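Local coordinates for putative membrane protein COG4129 (Clostridium difficile, PDB 3KMI) that probably serves as a membrane exporter of aromatic acids, the crystallised part being its helical C-terminal domain, whose own role the structure alone does not show, at the interface of chains A and B. Coordinates in Å, arbitrary orientation; residue numbers count along the deposited sequence, not the author numbering. Chains: chain A/B, Putative membrane protein COG4129.

Contact 1: the interface of chains A and B. Residues chain A 72, 75-76, 79; chain B 56-57, 60.
B:Tyr60, near the end of helix 41-61, pushes its ring against helix 68-95 of chain A, where A:Asp79 takes its hydroxyl. Both helices belong to the all-helical C-terminal domain of the putative aromatic acid exporter family, and B:Tyr60 gives up far more surface than its neighbours, about 107 Å². Tyrosine suits such a place because its ring can pack against carbon while its tip still bonds to a polar partner. The two side chains meet tip to tip: OH of B:Tyr60 donates to the carboxylate oxygen OD2 of A:Asp79 over 2.5 Å. The hydroxyl comes in on the syn side of that oxygen, 16° out of the carboxylate plane, and the other oxygen, OD1, stands farther from OH at 3.2 Å. Aspartate is short enough to put OD2 at the ring's edge, in its plane, and would probably polarise the hydroxyl. A:Leu75, one helical turn earlier, lies over the rim of one face. Its CB sits 3.8 Å above the ring plane, and the methyl CD1 reaches ring atom CE1 of B:Tyr60 at 3.5 Å. With CG anti to the carbonyl carbon (chi1 -80°), the CD1 branch is set against the ring's CD1-CE1 edge. The methylene CG of A:Glu76 comes in on the same face, but out beyond the opposite, CD2-CE2 edge. A:Arg72 reaches past the tyrosine to the backbone of helix 41-61. NH1 of its guanidinium donates to the carbonyl O of B:Ser57 at 2.6 Å, on a lone pair in the carbonyl plane, and the acceptor lies almost in the guanidinium plane. A bend at chi3 (-66°) turns the chain so that NH2 also forms a salt bridge of 2.5 Å with OE2 of A:Glu76. Arginine's length and several N-H groups let it serve both partners together, and the carboxylate probably steadies the guanidinium and offsets its charge.

Contact 2: the interface of chains A and B. Residues chain A 151-152, 155, 159; chain B 140, 155, 158-159, 162.
A:Phe151 and B:Phe158 pack edge to face at the apolar centre, where helix 148-176 of one chain lies against its counterpart in the other. Their planes stand 84° apart. The rim of A:Phe151 points at the other ring, its CE2 lying 3.7 Å from CG of B:Phe158. Both rings have CG anti to the backbone N (chi1 178° in A:Phe151), and the side chains slide past each other in opposite directions. Alanine suits the next place, since its small methyl lets the helices approach: CB of A:Ala155 touches CD2 of B:Phe158 at 3.4 Å. Farther along, A:Leu159 meets its own equivalent, its CG 3.7 Å from the methyl CD2 of B:Leu159, while its CD1 packs on the methyl CG2 of B:Thr162. With the threonine OG1 turned back to the carbonyl O of B:Phe158 in its own helix, 3.0 Å away and well above the carbonyl plane, CG2 is left facing A:Leu159. At the polar rim B:Lys140 folds, bent at chi2 and chi3, to bring NZ near CD2 of A:Phe151. Its amine also makes a long, weak salt bridge, 3.8 Å from NZ to OE2 of A:Glu152, whose geometry is doubtful. The patch packs the long C-terminal helices of the two chains together in the deposited dimer; the structure alone does not show whether the intact membrane protein pairs this way.

Contact 1: the interface of chains A and B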
loop_
_atom_site.group_PDB
_atom_site.type_symbol
_atom_site.label_atom_id
_atom_site.label_comp_id
_atom_site.label_asym_id
_atom_site.label_seq_id
_atom_site.Cartn_x
_atom_site.Cartn_y
_atom_site.Cartn_z
ATOM N N ARG A 72 13.474 -20.705 3.236
ATOM C CA ARG A 72 12.733 -20.031 2.155
ATOM C C ARG A 72 11.243 -19.886 2.455
ATOM O O ARG A 72 10.721 -18.777 2.403
ATOM C CB ARG A 72 12.955 -20.732 0.797
ATOM C CG ARG A 72 11.948 -20.314 -0.296
ATOM C CD ARG A 72 12.367 -20.795 -1.681
ATOM N NE ARG A 72 13.593 -20.106 -2.069
ATOM C CZ ARG A 72 13.635 -19.062 -2.887
ATOM N NH1 ARG A 72 14.797 -18.486 -3.135
ATOM N NH2 ARG A 72 12.531 -18.603 -3.462
ATOM N N LEU A 75 11.066 -17.093 5.274
ATOM C CA LEU A 75 11.324 -15.678 4.968
ATOM C C LEU A 75 10.323 -15.101 3.960
ATOM O O LEU A 75 9.888 -13.931 4.096
ATOM C CB LEU A 75 12.789 -15.451 4.533
ATOM C CG LEU A 75 13.870 -15.370 5.628
ATOM C CD1 LEU A 75 15.228 -15.070 5.041
ATOM C CD2 LEU A 75 13.590 -14.347 6.757
ATOM N N GLU A 76 9.908 -15.925 3.001
ATOM C CA GLU A 76 8.846 -15.538 2.089
ATOM C C GLU A 76 7.504 -15.317 2.795
ATOM O O GLU A 76 6.741 -14.417 2.414
ATOM C CB GLU A 76 8.723 -16.510 0.897
ATOM C CG GLU A 76 9.937 -16.426 -0.063
ATOM C CD GLU A 76 9.876 -17.373 -1.284
ATOM O OE1 GLU A 76 8.912 -18.161 -1.419
ATOM O OE2 GLU A 76 10.819 -17.332 -2.114
ATOM N N ASP A 79 7.767 -12.023 4.601
ATOM C CA ASP A 79 7.569 -10.865 3.699
ATOM C C ASP A 79 6.086 -10.482 3.577
ATOM O O ASP A 79 5.757 -9.304 3.506
ATOM C CB ASP A 79 8.226 -11.057 2.334
ATOM C CG ASP A 79 9.727 -10.991 2.402
ATOM O OD1 ASP A 79 10.288 -10.224 3.216
ATOM O OD2 ASP A 79 10.369 -11.688 1.622
ATOM N N ILE B 56 14.408 -10.747 -5.258
ATOM C CA ILE B 56 14.161 -11.287 -3.907
ATOM C C ILE B 56 14.378 -12.812 -3.859
ATOM O O ILE B 56 15.055 -13.310 -2.960
ATOM C CB ILE B 56 12.744 -10.945 -3.380
ATOM C CG1 ILE B 56 12.589 -9.454 -3.177
ATOM C CG2 ILE B 56 12.485 -11.607 -2.022
ATOM C CD1 ILE B 56 11.109 -9.035 -2.934
ATOM N N SER B 57 13.779 -13.530 -4.814
ATOM C CA SER B 57 13.886 -14.985 -4.936
ATOM C C SER B 57 15.353 -15.401 -4.962
ATOM O O SER B 57 15.746 -16.388 -4.315
ATOM C CB SER B 57 13.140 -15.466 -6.187
ATOM O OG SER B 57 13.426 -16.814 -6.521
ATOM N N TYR B 60 17.267 -14.821 -1.372
ATOM C CA TYR B 60 17.008 -15.961 -0.490
ATOM C C TYR B 60 17.685 -17.266 -0.918
ATOM O O TYR B 60 18.079 -18.076 -0.063
ATOM C CB TYR B 60 15.507 -16.176 -0.378
ATOM C CG TYR B 60 14.775 -15.023 0.310
ATOM C CD1 TYR B 60 15.379 -14.318 1.357
ATOM C CD2 TYR B 60 13.483 -14.672 -0.061
ATOM C CE1 TYR B 60 14.719 -13.282 2.020
ATOM C CE2 TYR B 60 12.808 -13.637 0.598
ATOM C CZ TYR B 60 13.438 -12.943 1.633
ATOM O OH TYR B 60 12.803 -11.905 2.305
#

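Contact 2: the interface of chains A and B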
loop_
_atom_site.group_PDB
_atom_site.type_symbol
_atom_site.label_atom_id
_atom_site.label_comp_id
_atom_site.label_asym_id
_atom_site.label_seq_id
_atom_site.Cartn_x
_atom_site.Cartn_y
_atom_site.Cartn_z
ATOM N N PHE A 151 -16.409 15.642 1.799
ATOM C CA PHE A 151 -15.573 15.163 0.691
ATOM C C PHE A 151 -14.320 14.454 1.210
ATOM O O PHE A 151 -14.020 13.326 0.798
ATOM C CB PHE A 151 -15.204 16.327 -0.237
ATOM C CG PHE A 151 -14.306 15.943 -1.382
ATOM C CD1 PHE A 151 -14.847 15.560 -2.614
ATOM C CD2 PHE A 151 -12.910 16.007 -1.240
ATOM C CE1 PHE A 151 -13.995 15.238 -3.697
ATOM C CE2 PHE A 151 -12.068 15.675 -2.280
ATOM C CZ PHE A 151 -12.601 15.294 -3.518
ATOM N N GLU A 152 -13.616 15.092 2.142
ATOM C CA GLU A 152 -12.379 14.509 2.683
ATOM C C GLU A 152 -12.603 13.214 3.448
ATOM O O GLU A 152 -11.790 12.294 3.340
ATOM C CB GLU A 152 -11.571 15.518 3.498
ATOM C CG GLU A 152 -11.175 16.787 2.706
ATOM C CD GLU A 152 -10.215 17.710 3.455
ATOM O OE1 GLU A 152 -9.788 17.385 4.585
ATOM O OE2 GLU A 152 -9.867 18.772 2.897
ATOM N N ALA A 155 -13.162 10.431 0.931
ATOM C CA ALA A 155 -11.896 10.031 0.347
ATOM C C ALA A 155 -11.065 9.176 1.280
ATOM O O ALA A 155 -10.473 8.203 0.831
ATOM C CB ALA A 155 -11.095 11.259 -0.173
ATOM N N LEU A 159 -9.763 5.334 0.488
ATOM C CA LEU A 159 -8.346 4.924 0.583
ATOM C C LEU A 159 -8.177 3.695 1.475
ATOM O O LEU A 159 -7.268 2.860 1.237
ATOM C CB LEU A 159 -7.447 6.071 1.082
ATOM C CG LEU A 159 -7.251 7.300 0.183
ATOM C CD1 LEU A 159 -7.001 8.538 1.018
ATOM C CD2 LEU A 159 -6.164 7.063 -0.816
ATOM N N LYS B 140 -7.919 21.899 -3.223
ATOM C CA LYS B 140 -8.861 21.948 -2.089
ATOM C C LYS B 140 -9.660 23.233 -2.081
ATOM O O LYS B 140 -10.711 23.312 -1.443
ATOM C CB LYS B 140 -8.173 21.812 -0.727
ATOM C CG LYS B 140 -7.924 20.360 -0.211
ATOM C CD LYS B 140 -9.045 19.342 -0.527
ATOM C CE LYS B 140 -10.337 19.592 0.233
ATOM N NZ LYS B 140 -11.484 18.994 -0.494
ATOM N N ALA B 155 -12.501 13.326 -7.028
ATOM C CA ALA B 155 -12.186 12.277 -6.075
ATOM C C ALA B 155 -10.926 11.581 -6.535
ATOM O O ALA B 155 -10.014 11.381 -5.737
ATOM C CB ALA B 155 -13.333 11.274 -5.963
ATOM N N PHE B 158 -7.801 13.782 -6.022
ATOM C CA PHE B 158 -7.534 13.850 -4.568
ATOM C C PHE B 158 -6.851 12.573 -4.045
ATOM O O PHE B 158 -5.838 12.628 -3.331
ATOM C CB PHE B 158 -8.828 14.102 -3.774
ATOM C CG PHE B 158 -8.589 14.352 -2.289
ATOM C CD1 PHE B 158 -8.312 15.638 -1.820
ATOM C CD2 PHE B 158 -8.614 13.304 -1.377
ATOM C CE1 PHE B 158 -8.085 15.875 -0.457
ATOM C CE2 PHE B 158 -8.378 13.533 -0.006
ATOM C CZ PHE B 158 -8.124 14.826 0.451
ATOM N N LEU B 159 -7.382 11.424 -4.429
ATOM C CA LEU B 159 -6.781 10.140 -4.026
ATOM C C LEU B 159 -5.348 10.060 -4.577
ATOM O O LEU B 159 -4.414 9.630 -3.873
ATOM C CB LEU B 159 -7.623 8.975 -4.561
ATOM C CG LEU B 159 -9.088 8.890 -4.124
ATOM C CD1 LEU B 159 -9.840 7.788 -4.890
ATOM C CD2 LEU B 159 -9.165 8.626 -2.677
ATOM N N THR B 162 -2.921 12.299 -2.622
ATOM C CA THR B 162 -2.720 11.677 -1.305
ATOM C C THR B 162 -1.630 10.616 -1.398
ATOM O O THR B 162 -0.645 10.617 -0.632
ATOM C CB THR B 162 -4.058 11.096 -0.778
ATOM O OG1 THR B 162 -4.959 12.185 -0.522
ATOM C CG2 THR B 162 -3.807 10.276 0.500
#

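Contact 1 and contact 2 lie about 35 Å apart, centre to centre, towards opposite ends of the elongated pair of helical bundles, and they share no residue or helix. Contact 1 sets helix 68-95 of chain A against helix 41-61 of chain B, and depends mainly on polar bonds around an aromatic ring. Contact 2 uses helix 148-176 of both chains, with helix 124-140 of chain B at its margin, and is largely apolar. Two anchors so widely spaced should limit rocking between the chains. The interface departs from exact two-fold symmetry, and the crystal alone does not show whether the dimer forms in the cell.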